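Local coordinates for aromatic-amino-acid:2-oxoglutarate transaminase (Candida albicans, PDB 6HND), which probably catalyses pyridoxal-phosphate-dependent transfer of amino groups from aromatic amino acids, and possibly 2-aminoadipate, to a 2-oxo acid acceptor, at residues Leu334-Phe339 and Gly350-His355; Asp180-Leu185 and Lys240-Tyr245; Pro46-Phe51 and Asp123-Leu128; Met437-Lys442 and Leu491-Ala496. One frame throughout, in Å; residues are numbered along the deposited sequence.

In the fold
Contacts 1 and 2 sit in the same seven-stranded mixed sheet: contact 1 is the antiparallel hairpin 333-338/350-355, and contact 2 pairs the parallel strands 183-187 and 243-246. Both are buried, but contact 1 carries the Arg335-Glu337 salt bridge on one face and reaches the cofactor through Thr338 on the other, whereas contact 2 is mostly apolar and comes into solvent at its Asp182-Lys242 end. Contact 4 is another buried strand pair, in the separate four-stranded antiparallel sheet, with Phe438 turned to the PLP. Contact 3 pairs no strands. Its centre lies about 32 Å from that of the chain, and there a loop meets a short helix without hydrogen bonds. Contacts 3 and 4 both touch the second subunit.

Contact 1 of 4, residues Leu334-Phe339 and Gly350-His355; sequences LRVETF and GFIVGH. With PLP (pyridoxal-5'-phosphate), chain E.
In the beta hairpin whose Thr338 binds the PLP phosphate, Glu337 and Phe351 pair on the face turned from the cofactor, side chains running the same way. Glu337 CB lies over the centre of the Phe351 ring, 3.6 Å from its centroid, in a CH-pi contact, and the carboxylate continues past CZ, its plane 16° from the ring's. Phe351 CG stands between its backbone N and carbonyl carbon (chi1 62°), which brings the ring over Glu337. The Phe339 side chain crosses that of Phe351 at about a right angle, CE2 near the ring's edge. Glu337 OE2 is gripped by Arg335 NE at 2.8 Å and Arg335 NH2 at 3.1 Å, both from one face, and also bonds Tyr285; Arg335 also bridges Asp281 and Glu279. The hairpin lies between strands 158-163 and 276-280 in the mixed sheet of the aminotransferase large domain; Arg335 with Val353 and Glu337 with Phe351 are its hydrogen-bonded pairs, Glu337 N reaching Phe351 O at 2.8 Å. On the face against helix 166-177, Leu334 CD2 and Val336 CG2 converge on Ile352 CG2. Thr338 OG1, on that same face and anti to the backbone N, donates to PLP O2P at 2.5 Å and bonds Ser340.

Contact 2 of 4, residues Asp180-Leu185 and Lys240-Tyr245; sequences DGDVIL and KPKALY
Parallel strand pairing joins Leu185 to Leu244 where strands 183-187 and 243-246 lie next to each other, their short segments splayed by 41°, in the large-domain sheet of the aminotransferase fold. Tyr245 N reaches Leu185 O at 2.9 Å in an almost straight bond (170°), Leu185 N gives to Ala243 O, and Lys242 N gives to Val183 O. Leu185 and Pro241 make the tight spot: with CG anti to the carbonyl carbon (chi1 -63°), the leucine branch comes obliquely onto the proline ring, CG 3.4 Å from CB. Trp231 and the helix 221-229 close over this side. On the other face Ile184 CD1 wedges between Ala243 CB, 3.9 Å away, and Tyr245 CB at 4.0 Å. Beyond its CB, Tyr245 leaves the pair to stack on Phe194 and hydrogen-bond Asp280 of the PLP pocket. At the partly exposed end, the Lys242 chain bends round Asp182 OD2, which makes a long 3.9 Å salt bridge to NZ; OD2 also accepts from Asp179 N, and NZ is held by the carbonyls of Leu7 and Phe177. One step before the Lys242 N to Val183 O bond, a water joins the backbones, accepting from Val183 N at 2.9 Å and donating to Lys240 O at 2.7 Å.

Contact 3 of 4, residues Pro46-Phe51 and Asp123-Leu128; sequences PNHGFF and DLARGL
Asp123 OD1, at the N-cap of the short helix that brings Ala125 up to His48, is gripped by Arg126 N at 3.0 Å and Arg126 NE at 3.2 Å from opposite faces of the carboxylate. Arg126 NH2 adds a 2.7 Å salt bridge to Asp123 OD2, which also binds Thr116 N. From the helix so capped, Ala125 CB lies over one face of the His48 imidazole, 4.1 Å from CG, which stands between its backbone N and carbonyl carbon (chi1 66°), turning that face to the helix. Phe51 reaches in under His48, whose CA sits above one face of the phenyl ring, toward its rim. The Phe51 side chain slides past that of Leu128 in the opposite direction: Phe51 CE2 lies 3.5 Å from Leu128 CB, CZ is equally close to Leu128 O, and Ala125 O sits at the ring edge. An Asx turn shapes the loop, Gly49 N giving to Asn47 OD1. Asn47 ND2 hydrogen-bonds Leu495 O and Asn497 OD1 of the second subunit, and Phe50 stacks on Tyr406 there. Just past Leu128, Tyr130 reaches the partner subunit's PLP. No hydrogen bond crosses between loop and helix; they meet by van der Waals contact, each shaped by polar bonds of its own.

Contact 4 of 4, residues Met437-Lys442 and Leu491-Ala496; sequences MFVTFK and LCYALA
Tyr493 lays its ring flat beneath the backbone of Met437, whose O stands 3.4 Å above the ring plane toward the rim, while Val439 CG2 comes in at the ring edge, 3.5 Å from CE2 and about at right angles. Tyr493 CG sits between its own N and carbonyl carbon (chi1 46°), folding the ring back toward the other strand. Phe438 meets Cys492 with its edge: CE1 lies 3.7 Å from Cys492 CB, and Cys492 SG stands obliquely to the ring, 5.0 Å from its centroid. Met437 CG covers one face of Phe438, then the chain bends so that CE meets Ala494 CB at 3.8 Å. Leu491 crosses Phe441 obliquely, CD1 3.5 Å from Phe441 CB. In the backbone, Val439 and Leu491 form a hydrogen-bonded antiparallel pair, Val439 N to Leu491 O measuring 2.8 Å, with a matching bond back. Phe438 also touches the PLP and makes a cation-pi contact with Arg490. The pair forms the middle of the four-stranded antiparallel sheet of the smaller, C-terminal aminotransferase domain, between strands 428-430 and 470-471; helix 499-518 packs on Phe441 and Leu491, helix 392-418 brings Tyr406 to Met437 and Tyr493, and Tyr43 of the second subunit packs on Cys492.

Contact 1 of 4, residues Leu334-Phe339 and Gly350-His355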
loop_
_atom_site.group_PDB
_atom_site.type_symbol
_atom_site.label_atom_id
_atom_site.label_comp_id
_atom_site.label_asym_id
_atom_site.label_seq_id
_atom_site.Cartn_x
_atom_site.Cartn_y
_atom_site.Cartn_z
ATOM N N LEU B 334 2.613 -5.408 20.078
ATOM C CA LEU B 334 2.654 -5.514 18.604
ATOM C C LEU B 334 4.023 -5.001 18.158
ATOM O O LEU B 334 4.317 -3.814 18.403
ATOM C CB LEU B 334 1.511 -4.669 18.025
ATOM C CG LEU B 334 1.308 -4.779 16.519
ATOM C CD1 LEU B 334 -0.111 -4.385 16.160
ATOM C CD2 LEU B 334 2.321 -3.908 15.774
ATOM N N ARG B 335 4.829 -5.849 17.530
ATOM C CA ARG B 335 6.177 -5.433 17.035
ATOM C C ARG B 335 6.085 -5.010 15.562
ATOM O O ARG B 335 5.567 -5.804 14.731
ATOM C CB ARG B 335 7.217 -6.542 17.186
ATOM C CG ARG B 335 8.558 -6.166 16.577
ATOM C CD ARG B 335 9.559 -7.299 16.649
ATOM N NE ARG B 335 10.873 -6.992 16.090
ATOM C CZ ARG B 335 11.825 -6.301 16.698
ATOM N NH1 ARG B 335 11.615 -5.777 17.892
ATOM N NH2 ARG B 335 12.983 -6.111 16.081
ATOM N N VAL B 336 6.570 -3.812 15.247
ATOM C CA VAL B 336 6.671 -3.330 13.840
ATOM C C VAL B 336 8.093 -3.522 13.299
ATOM O O VAL B 336 9.051 -2.967 13.887
ATOM C CB VAL B 336 6.236 -1.857 13.769
ATOM C CG1 VAL B 336 6.358 -1.303 12.347
ATOM C CG2 VAL B 336 4.823 -1.727 14.299
ATOM N N GLU B 337 8.215 -4.236 12.188
ATOM C CA GLU B 337 9.483 -4.400 11.438
ATOM C C GLU B 337 9.347 -3.781 10.043
ATOM O O GLU B 337 8.191 -3.591 9.597
ATOM C CB GLU B 337 9.836 -5.880 11.301
ATOM C CG GLU B 337 10.276 -6.524 12.597
ATOM C CD GLU B 337 11.709 -7.035 12.656
ATOM O OE1 GLU B 337 12.524 -6.760 11.734
ATOM O OE2 GLU B 337 12.010 -7.678 13.635
ATOM N N THR B 338 10.489 -3.488 9.400
ATOM C CA THR B 338 10.581 -3.014 7.993
ATOM C C THR B 338 11.840 -3.598 7.327
ATOM O O THR B 338 12.823 -3.926 8.050
ATOM C CB THR B 338 10.535 -1.479 7.932
ATOM O OG1 THR B 338 10.558 -0.978 6.589
ATOM C CG2 THR B 338 11.683 -0.855 8.687
ATOM N N PHE B 339 11.831 -3.658 5.994
ATOM C CA PHE B 339 13.016 -3.989 5.168
ATOM C C PHE B 339 13.646 -2.686 4.688
ATOM O O PHE B 339 14.603 -2.770 3.924
ATOM C CB PHE B 339 12.664 -4.918 4.005
ATOM C CG PHE B 339 12.196 -6.289 4.428
ATOM C CD1 PHE B 339 13.105 -7.249 4.823
ATOM C CD2 PHE B 339 10.848 -6.606 4.448
ATOM C CE1 PHE B 339 12.673 -8.507 5.219
ATOM C CE2 PHE B 339 10.420 -7.853 4.867
ATOM C CZ PHE B 339 11.333 -8.809 5.247
ATOM N N GLY B 350 7.506 -4.563 4.825
ATOM C CA GLY B 350 7.864 -4.872 6.212
ATOM C C GLY B 350 6.978 -5.970 6.742
ATOM O O GLY B 350 6.326 -6.661 5.919
ATOM N N PHE B 351 6.912 -6.114 8.063
ATOM C CA PHE B 351 5.910 -7.007 8.687
ATOM C C PHE B 351 5.631 -6.534 10.108
ATOM O O PHE B 351 6.435 -5.800 10.689
ATOM C CB PHE B 351 6.360 -8.473 8.593
ATOM C CG PHE B 351 7.649 -8.801 9.299
ATOM C CD1 PHE B 351 8.870 -8.627 8.666
ATOM C CD2 PHE B 351 7.633 -9.290 10.589
ATOM C CE1 PHE B 351 10.047 -8.939 9.325
ATOM C CE2 PHE B 351 8.815 -9.575 11.253
ATOM C CZ PHE B 351 10.019 -9.392 10.625
ATOM N N ILE B 352 4.517 -7.001 10.646
ATOM C CA ILE B 352 4.196 -6.863 12.082
ATOM C C ILE B 352 4.129 -8.269 12.688
ATOM O O ILE B 352 3.934 -9.257 11.945
ATOM C CB ILE B 352 2.922 -6.037 12.335
ATOM C CG1 ILE B 352 1.688 -6.656 11.692
ATOM C CG2 ILE B 352 3.154 -4.597 11.906
ATOM C CD1 ILE B 352 0.437 -5.898 11.953
ATOM N N VAL B 353 4.369 -8.326 13.997
ATOM C CA VAL B 353 4.282 -9.545 14.835
ATOM C C VAL B 353 3.354 -9.165 15.972
ATOM O O VAL B 353 3.598 -8.095 16.545
ATOM C CB VAL B 353 5.654 -9.960 15.374
ATOM C CG1 VAL B 353 5.617 -11.325 16.053
ATOM C CG2 VAL B 353 6.725 -9.885 14.296
ATOM N N GLY B 354 2.334 -9.983 16.218
ATOM C CA GLY B 354 1.345 -9.772 17.288
ATOM C C GLY B 354 0.464 -10.987 17.480
ATOM O O GLY B 354 0.667 -12.010 16.760
ATOM N N HIS B 355 -0.475 -10.896 18.428
ATOM C CA HIS B 355 -1.462 -11.968 18.702
ATOM C C HIS B 355 -2.278 -12.249 17.431
ATOM O O HIS B 355 -2.671 -11.270 16.717
ATOM C CB HIS B 355 -2.351 -11.616 19.913
ATOM C CG HIS B 355 -3.039 -12.811 20.498
ATOM N ND1 HIS B 355 -4.289 -13.220 20.076
ATOM C CD2 HIS B 355 -2.628 -13.712 21.432
ATOM C CE1 HIS B 355 -4.619 -14.310 20.735
ATOM N NE2 HIS B 355 -3.614 -14.635 21.576
HETATM N N1 PLP E . 9.927 4.443 12.518
HETATM C C2 PLP E . 11.158 4.881 12.744
HETATM C C2A PLP E . 11.573 5.034 14.168
HETATM C C3 PLP E . 12.045 5.152 11.665
HETATM O O3 PLP E . 13.310 5.596 11.933
HETATM C C4 PLP E . 11.597 4.970 10.330
HETATM C C4A PLP E . 12.549 5.158 9.211
HETATM C C5 PLP E . 10.284 4.489 10.136
HETATM C C6 PLP E . 9.507 4.266 11.247
HETATM C C5A PLP E . 9.652 4.343 8.776
HETATM O O4P PLP E . 10.088 3.192 8.005
HETATM P P PLP E . 9.391 2.871 6.578
HETATM O O1P PLP E . 7.919 3.242 6.707
HETATM O O2P PLP E . 9.705 1.384 6.426
HETATM O O3P PLP E . 10.086 3.719 5.562
#

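Contact 2 of 4, residues Asp180-Leu185 and Lys240-Tyr245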
loop_
_atom_site.group_PDB
_atom_site.type_symbol
_atom_site.label_atom_id
_atom_site.label_comp_id
_atom_site.label_asym_id
_atom_site.label_seq_id
_atom_site.Cartn_x
_atom_site.Cartn_y
_atom_site.Cartn_z
ATOM N N ASP B 180 -11.582 6.256 18.786
ATOM C CA ASP B 180 -11.819 7.720 18.875
ATOM C C ASP B 180 -11.897 8.110 20.360
ATOM O O ASP B 180 -12.678 7.489 21.074
ATOM C CB ASP B 180 -13.102 8.089 18.124
ATOM C CG ASP B 180 -12.975 9.417 17.415
ATOM O OD1 ASP B 180 -13.227 10.441 18.083
ATOM O OD2 ASP B 180 -12.574 9.409 16.206
ATOM N N GLY B 181 -11.092 9.071 20.803
ATOM C CA GLY B 181 -11.077 9.526 22.200
ATOM C C GLY B 181 -9.994 8.863 23.038
ATOM O O GLY B 181 -9.717 9.353 24.147
ATOM N N ASP B 182 -9.409 7.756 22.590
ATOM C CA ASP B 182 -8.358 7.067 23.386
ATOM C C ASP B 182 -7.101 7.948 23.474
ATOM O O ASP B 182 -6.924 8.894 22.684
ATOM C CB ASP B 182 -8.054 5.688 22.813
ATOM C CG ASP B 182 -9.158 4.677 23.053
ATOM O OD1 ASP B 182 -10.118 5.029 23.773
ATOM O OD2 ASP B 182 -9.001 3.536 22.577
ATOM N N VAL B 183 -6.283 7.681 24.475
ATOM C CA VAL B 183 -4.970 8.353 24.682
ATOM C C VAL B 183 -3.864 7.357 24.303
ATOM O O VAL B 183 -3.947 6.198 24.719
ATOM C CB VAL B 183 -4.841 8.835 26.135
ATOM C CG1 VAL B 183 -3.442 9.336 26.468
ATOM C CG2 VAL B 183 -5.876 9.902 26.422
ATOM N N ILE B 184 -2.872 7.788 23.527
ATOM C CA ILE B 184 -1.627 6.996 23.364
ATOM C C ILE B 184 -0.482 7.809 23.944
ATOM O O ILE B 184 -0.406 9.043 23.700
ATOM C CB ILE B 184 -1.354 6.544 21.918
ATOM C CG1 ILE B 184 -0.097 5.669 21.888
ATOM C CG2 ILE B 184 -1.278 7.723 20.974
ATOM C CD1 ILE B 184 0.014 4.738 20.724
ATOM N N LEU B 185 0.320 7.119 24.732
ATOM C CA LEU B 185 1.577 7.619 25.330
ATOM C C LEU B 185 2.649 7.566 24.247
ATOM O O LEU B 185 2.888 6.450 23.715
ATOM C CB LEU B 185 1.949 6.688 26.484
ATOM C CG LEU B 185 0.949 6.667 27.614
ATOM C CD1 LEU B 185 1.184 5.464 28.507
ATOM C CD2 LEU B 185 1.042 7.978 28.389
ATOM N N LYS B 240 -7.494 7.166 30.859
ATOM C CA LYS B 240 -6.204 6.515 31.178
ATOM C C LYS B 240 -5.647 6.025 29.852
ATOM O O LYS B 240 -6.402 5.697 28.948
ATOM C CB LYS B 240 -6.348 5.334 32.147
ATOM C CG LYS B 240 -7.230 5.553 33.374
ATOM C CD LYS B 240 -6.612 6.350 34.526
ATOM C CE LYS B 240 -7.023 5.788 35.883
ATOM N NZ LYS B 240 -6.978 6.811 36.949
ATOM N N PRO B 241 -4.321 6.016 29.658
ATOM C CA PRO B 241 -3.777 5.647 28.369
ATOM C C PRO B 241 -4.208 4.227 27.994
ATOM O O PRO B 241 -4.372 3.374 28.862
ATOM C CB PRO B 241 -2.266 5.833 28.536
ATOM C CG PRO B 241 -2.050 5.862 30.008
ATOM C CD PRO B 241 -3.293 6.487 30.587
ATOM N N LYS B 242 -4.398 4.051 26.691
ATOM C CA LYS B 242 -4.736 2.774 26.035
ATOM C C LYS B 242 -3.454 2.077 25.558
ATOM O O LYS B 242 -3.451 0.826 25.483
ATOM C CB LYS B 242 -5.648 3.074 24.845
ATOM C CG LYS B 242 -6.187 1.836 24.172
ATOM C CD LYS B 242 -7.174 1.067 25.042
ATOM C CE LYS B 242 -7.441 -0.308 24.467
ATOM N NZ LYS B 242 -8.118 -0.215 23.156
ATOM N N ALA B 243 -2.421 2.831 25.160
ATOM C CA ALA B 243 -1.201 2.225 24.575
ATOM C C ALA B 243 0.037 3.097 24.802
ATOM O O ALA B 243 -0.092 4.241 25.238
ATOM C CB ALA B 243 -1.425 1.961 23.100
ATOM N N LEU B 244 1.211 2.509 24.585
ATOM C CA LEU B 244 2.519 3.211 24.549
ATOM C C LEU B 244 3.193 2.867 23.222
ATOM O O LEU B 244 3.240 1.672 22.873
ATOM C CB LEU B 244 3.379 2.790 25.747
ATOM C CG LEU B 244 4.857 3.159 25.648
ATOM C CD1 LEU B 244 5.059 4.644 25.956
ATOM C CD2 LEU B 244 5.686 2.281 26.577
ATOM N N TYR B 245 3.627 3.894 22.496
ATOM C CA TYR B 245 4.448 3.783 21.265
ATOM C C TYR B 245 5.878 4.087 21.688
ATOM O O TYR B 245 6.104 5.210 22.086
ATOM C CB TYR B 245 3.962 4.761 20.189
ATOM C CG TYR B 245 4.899 4.932 19.019
ATOM C CD1 TYR B 245 5.409 3.831 18.366
ATOM C CD2 TYR B 245 5.281 6.190 18.570
ATOM C CE1 TYR B 245 6.258 3.958 17.280
ATOM C CE2 TYR B 245 6.133 6.343 17.489
ATOM C CZ TYR B 245 6.624 5.216 16.845
ATOM O OH TYR B 245 7.453 5.305 15.779
HETATM O O HOH W 1 -7.417 5.825 26.398
#

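Contact 3 of 4, residues Pro46-Phe51 and Asp123-Leu128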
loop_
_atom_site.group_PDB
_atom_site.type_symbol
_atom_site.label_atom_id
_atom_site.label_comp_id
_atom_site.label_asym_id
_atom_site.label_seq_id
_atom_site.Cartn_x
_atom_site.Cartn_y
_atom_site.Cartn_z
ATOM N N PRO B 46 -6.529 -12.638 -14.604
ATOM C CA PRO B 46 -5.999 -13.021 -15.895
ATOM C C PRO B 46 -5.082 -14.205 -15.612
ATOM O O PRO B 46 -4.317 -14.158 -14.658
ATOM C CB PRO B 46 -5.266 -11.796 -16.422
ATOM C CG PRO B 46 -5.631 -10.701 -15.452
ATOM C CD PRO B 46 -5.995 -11.360 -14.143
ATOM N N ASN B 47 -5.200 -15.237 -16.440
ATOM C CA ASN B 47 -4.205 -16.335 -16.539
ATOM C C ASN B 47 -2.791 -15.749 -16.641
ATOM O O ASN B 47 -2.642 -14.760 -17.341
ATOM C CB ASN B 47 -4.482 -17.214 -17.752
ATOM C CG ASN B 47 -3.656 -18.474 -17.706
ATOM O OD1 ASN B 47 -2.501 -18.478 -18.157
ATOM N ND2 ASN B 47 -4.232 -19.526 -17.137
ATOM N N HIS B 48 -1.790 -16.373 -16.010
ATOM C CA HIS B 48 -0.377 -15.907 -16.023
ATOM C C HIS B 48 0.160 -15.764 -17.458
ATOM O O HIS B 48 1.128 -15.019 -17.618
ATOM C CB HIS B 48 0.523 -16.797 -15.152
ATOM C CG HIS B 48 0.675 -18.186 -15.662
ATOM N ND1 HIS B 48 1.596 -18.513 -16.647
ATOM C CD2 HIS B 48 0.014 -19.323 -15.344
ATOM C CE1 HIS B 48 1.479 -19.793 -16.925
ATOM N NE2 HIS B 48 0.518 -20.317 -16.127
ATOM N N GLY B 49 -0.427 -16.433 -18.462
ATOM C CA GLY B 49 0.009 -16.313 -19.873
ATOM C C GLY B 49 -0.071 -14.873 -20.400
ATOM O O GLY B 49 0.670 -14.532 -21.353
ATOM N N PHE B 50 -0.955 -14.062 -19.822
ATOM C CA PHE B 50 -1.140 -12.641 -20.166
ATOM C C PHE B 50 -0.006 -11.756 -19.634
ATOM O O PHE B 50 0.097 -10.621 -20.091
ATOM C CB PHE B 50 -2.467 -12.156 -19.587
ATOM C CG PHE B 50 -3.686 -12.665 -20.315
ATOM C CD1 PHE B 50 -3.926 -12.295 -21.629
ATOM C CD2 PHE B 50 -4.573 -13.523 -19.698
ATOM C CE1 PHE B 50 -5.046 -12.756 -22.310
ATOM C CE2 PHE B 50 -5.689 -13.988 -20.377
ATOM C CZ PHE B 50 -5.928 -13.604 -21.680
ATOM N N PHE B 51 0.796 -12.210 -18.674
ATOM C CA PHE B 51 1.791 -11.339 -17.991
ATOM C C PHE B 51 2.970 -11.078 -18.927
ATOM O O PHE B 51 3.542 -12.023 -19.475
ATOM C CB PHE B 51 2.295 -11.973 -16.698
ATOM C CG PHE B 51 1.255 -12.344 -15.683
ATOM C CD1 PHE B 51 -0.017 -11.789 -15.707
ATOM C CD2 PHE B 51 1.572 -13.237 -14.675
ATOM C CE1 PHE B 51 -0.948 -12.131 -14.743
ATOM C CE2 PHE B 51 0.641 -13.566 -13.702
ATOM C CZ PHE B 51 -0.614 -13.010 -13.732
ATOM N N ASP B 123 7.308 -17.997 -7.333
ATOM C CA ASP B 123 7.446 -17.918 -8.805
ATOM C C ASP B 123 6.628 -16.719 -9.313
ATOM O O ASP B 123 5.824 -16.126 -8.520
ATOM C CB ASP B 123 7.079 -19.253 -9.461
ATOM C CG ASP B 123 5.684 -19.774 -9.157
ATOM O OD1 ASP B 123 4.830 -18.944 -8.839
ATOM O OD2 ASP B 123 5.465 -21.016 -9.264
ATOM N N LEU B 124 6.815 -16.351 -10.577
ATOM C CA LEU B 124 6.105 -15.175 -11.136
ATOM C C LEU B 124 4.641 -15.536 -11.432
ATOM O O LEU B 124 3.789 -14.628 -11.345
ATOM C CB LEU B 124 6.828 -14.669 -12.378
ATOM C CG LEU B 124 8.266 -14.204 -12.155
ATOM C CD1 LEU B 124 8.904 -13.832 -13.489
ATOM C CD2 LEU B 124 8.327 -13.022 -11.201
ATOM N N ALA B 125 4.325 -16.803 -11.724
ATOM C CA ALA B 125 2.924 -17.249 -11.946
ATOM C C ALA B 125 2.069 -16.876 -10.720
ATOM O O ALA B 125 0.951 -16.324 -10.879
ATOM C CB ALA B 125 2.878 -18.731 -12.244
ATOM N N ARG B 126 2.585 -17.103 -9.525
ATOM C CA ARG B 126 1.867 -16.684 -8.292
ATOM C C ARG B 126 2.244 -15.248 -7.885
ATOM O O ARG B 126 1.348 -14.527 -7.400
ATOM C CB ARG B 126 2.088 -17.740 -7.213
ATOM C CG ARG B 126 1.213 -18.956 -7.468
ATOM C CD ARG B 126 1.589 -20.161 -6.663
ATOM N NE ARG B 126 2.828 -20.744 -7.155
ATOM C CZ ARG B 126 3.345 -21.856 -6.670
ATOM N NH1 ARG B 126 2.705 -22.490 -5.707
ATOM N NH2 ARG B 126 4.492 -22.324 -7.129
ATOM N N GLY B 127 3.506 -14.845 -8.072
ATOM C CA GLY B 127 4.022 -13.539 -7.612
ATOM C C GLY B 127 3.316 -12.381 -8.296
ATOM O O GLY B 127 3.056 -11.349 -7.629
ATOM N N LEU B 128 3.012 -12.549 -9.581
ATOM C CA LEU B 128 2.291 -11.561 -10.403
ATOM C C LEU B 128 0.774 -11.782 -10.408
ATOM O O LEU B 128 0.047 -10.921 -11.011
ATOM C CB LEU B 128 2.893 -11.637 -11.796
ATOM C CG LEU B 128 4.342 -11.209 -11.817
ATOM C CD1 LEU B 128 4.927 -11.355 -13.205
ATOM C CD2 LEU B 128 4.443 -9.786 -11.315
#

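Contact 4 of 4, residues Met437-Lys442 and Leu491-Ala496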
loop_
_atom_site.group_PDB
_atom_site.type_symbol
_atom_site.label_atom_id
_atom_site.label_comp_id
_atom_site.label_asym_id
_atom_site.label_seq_id
_atom_site.Cartn_x
_atom_site.Cartn_y
_atom_site.Cartn_z
ATOM N N MET B 437 21.201 4.558 13.295
ATOM C CA MET B 437 21.777 5.512 12.316
ATOM C C MET B 437 21.724 6.962 12.830
ATOM O O MET B 437 22.120 7.872 12.041
ATOM C CB MET B 437 21.060 5.397 10.962
ATOM C CG MET B 437 19.543 5.617 11.010
ATOM S SD MET B 437 18.732 5.685 9.374
ATOM C CE MET B 437 19.276 4.137 8.657
ATOM N N PHE B 438 21.286 7.206 14.073
ATOM C CA PHE B 438 21.049 8.585 14.592
ATOM C C PHE B 438 21.964 8.903 15.790
ATOM O O PHE B 438 22.239 8.033 16.631
ATOM C CB PHE B 438 19.572 8.805 14.937
ATOM C CG PHE B 438 18.630 8.668 13.761
ATOM C CD1 PHE B 438 18.842 9.378 12.592
ATOM C CD2 PHE B 438 17.514 7.850 13.841
ATOM C CE1 PHE B 438 17.989 9.235 11.516
ATOM C CE2 PHE B 438 16.669 7.695 12.761
ATOM C CZ PHE B 438 16.916 8.376 11.595
ATOM N N VAL B 439 22.434 10.155 15.835
ATOM C CA VAL B 439 23.211 10.759 16.957
ATOM C C VAL B 439 22.461 11.976 17.493
ATOM O O VAL B 439 22.161 12.886 16.683
ATOM C CB VAL B 439 24.612 11.172 16.512
ATOM C CG1 VAL B 439 25.364 11.810 17.662
ATOM C CG2 VAL B 439 25.401 10.000 15.965
ATOM N N THR B 440 22.200 12.018 18.798
ATOM C CA THR B 440 21.820 13.267 19.501
ATOM C C THR B 440 23.068 14.151 19.676
ATOM O O THR B 440 24.070 13.735 20.347
ATOM C CB THR B 440 21.131 13.035 20.852
ATOM O OG1 THR B 440 19.921 12.327 20.618
ATOM C CG2 THR B 440 20.790 14.330 21.555
ATOM N N PHE B 441 22.985 15.349 19.106
ATOM C CA PHE B 441 24.044 16.387 19.144
ATOM C C PHE B 441 23.495 17.538 19.974
ATOM O O PHE B 441 22.638 18.291 19.466
ATOM C CB PHE B 441 24.409 16.808 17.722
ATOM C CG PHE B 441 25.552 17.775 17.604
ATOM C CD1 PHE B 441 26.854 17.351 17.779
ATOM C CD2 PHE B 441 25.332 19.092 17.234
ATOM C CE1 PHE B 441 27.915 18.234 17.625
ATOM C CE2 PHE B 441 26.388 19.981 17.105
ATOM C CZ PHE B 441 27.678 19.541 17.268
ATOM N N LYS B 442 23.965 17.625 21.212
ATOM C CA LYS B 442 23.513 18.600 22.225
ATOM C C LYS B 442 24.239 19.927 22.023
ATOM O O LYS B 442 25.436 19.941 21.689
ATOM C CB LYS B 442 23.734 18.011 23.618
ATOM C CG LYS B 442 22.799 16.856 23.956
ATOM C CD LYS B 442 22.700 16.545 25.426
ATOM C CE LYS B 442 23.710 15.503 25.855
ATOM N NZ LYS B 442 23.305 14.849 27.121
ATOM N N LEU B 491 21.532 13.865 14.116
ATOM C CA LEU B 491 22.503 13.646 13.016
ATOM C C LEU B 491 22.295 12.240 12.491
ATOM O O LEU B 491 22.095 11.350 13.330
ATOM C CB LEU B 491 23.926 13.806 13.548
ATOM C CG LEU B 491 24.173 15.048 14.408
ATOM C CD1 LEU B 491 25.591 15.013 14.945
ATOM C CD2 LEU B 491 23.934 16.313 13.604
ATOM N N CYS B 492 22.300 12.079 11.169
ATOM C CA CYS B 492 22.249 10.765 10.506
ATOM C C CYS B 492 23.471 10.574 9.599
ATOM O O CYS B 492 23.665 11.410 8.694
ATOM C CB CYS B 492 20.959 10.596 9.717
ATOM S SG CYS B 492 20.910 8.987 8.890
ATOM N N TYR B 493 24.223 9.494 9.836
ATOM C CA TYR B 493 25.480 9.112 9.125
ATOM C C TYR B 493 25.195 7.961 8.147
ATOM O O TYR B 493 26.119 7.242 7.742
ATOM C CB TYR B 493 26.575 8.749 10.137
ATOM C CG TYR B 493 26.105 7.847 11.244
ATOM C CD1 TYR B 493 26.017 6.476 11.044
ATOM C CD2 TYR B 493 25.670 8.355 12.453
ATOM C CE1 TYR B 493 25.554 5.626 12.033
ATOM C CE2 TYR B 493 25.242 7.515 13.474
ATOM C CZ TYR B 493 25.177 6.151 13.255
ATOM O OH TYR B 493 24.712 5.321 14.217
ATOM N N ALA B 494 23.926 7.769 7.782
ATOM C CA ALA B 494 23.495 6.690 6.868
ATOM C C ALA B 494 23.615 7.167 5.419
ATOM O O ALA B 494 23.831 6.315 4.555
ATOM C CB ALA B 494 22.081 6.256 7.205
ATOM N N LEU B 495 23.488 8.470 5.163
ATOM C CA LEU B 495 23.303 9.003 3.787
ATOM C C LEU B 495 24.672 9.193 3.109
ATOM O O LEU B 495 24.779 8.948 1.900
ATOM C CB LEU B 495 22.492 10.310 3.816
ATOM C CG LEU B 495 21.265 10.359 2.889
ATOM C CD1 LEU B 495 20.858 11.789 2.613
ATOM C CD2 LEU B 495 21.468 9.611 1.560
ATOM N N ALA B 496 25.689 9.616 3.847
ATOM C CA ALA B 496 26.998 10.007 3.279
ATOM C C ALA B 496 27.497 8.923 2.317
ATOM O O ALA B 496 27.279 7.763 2.629
ATOM C CB ALA B 496 27.968 10.219 4.412
#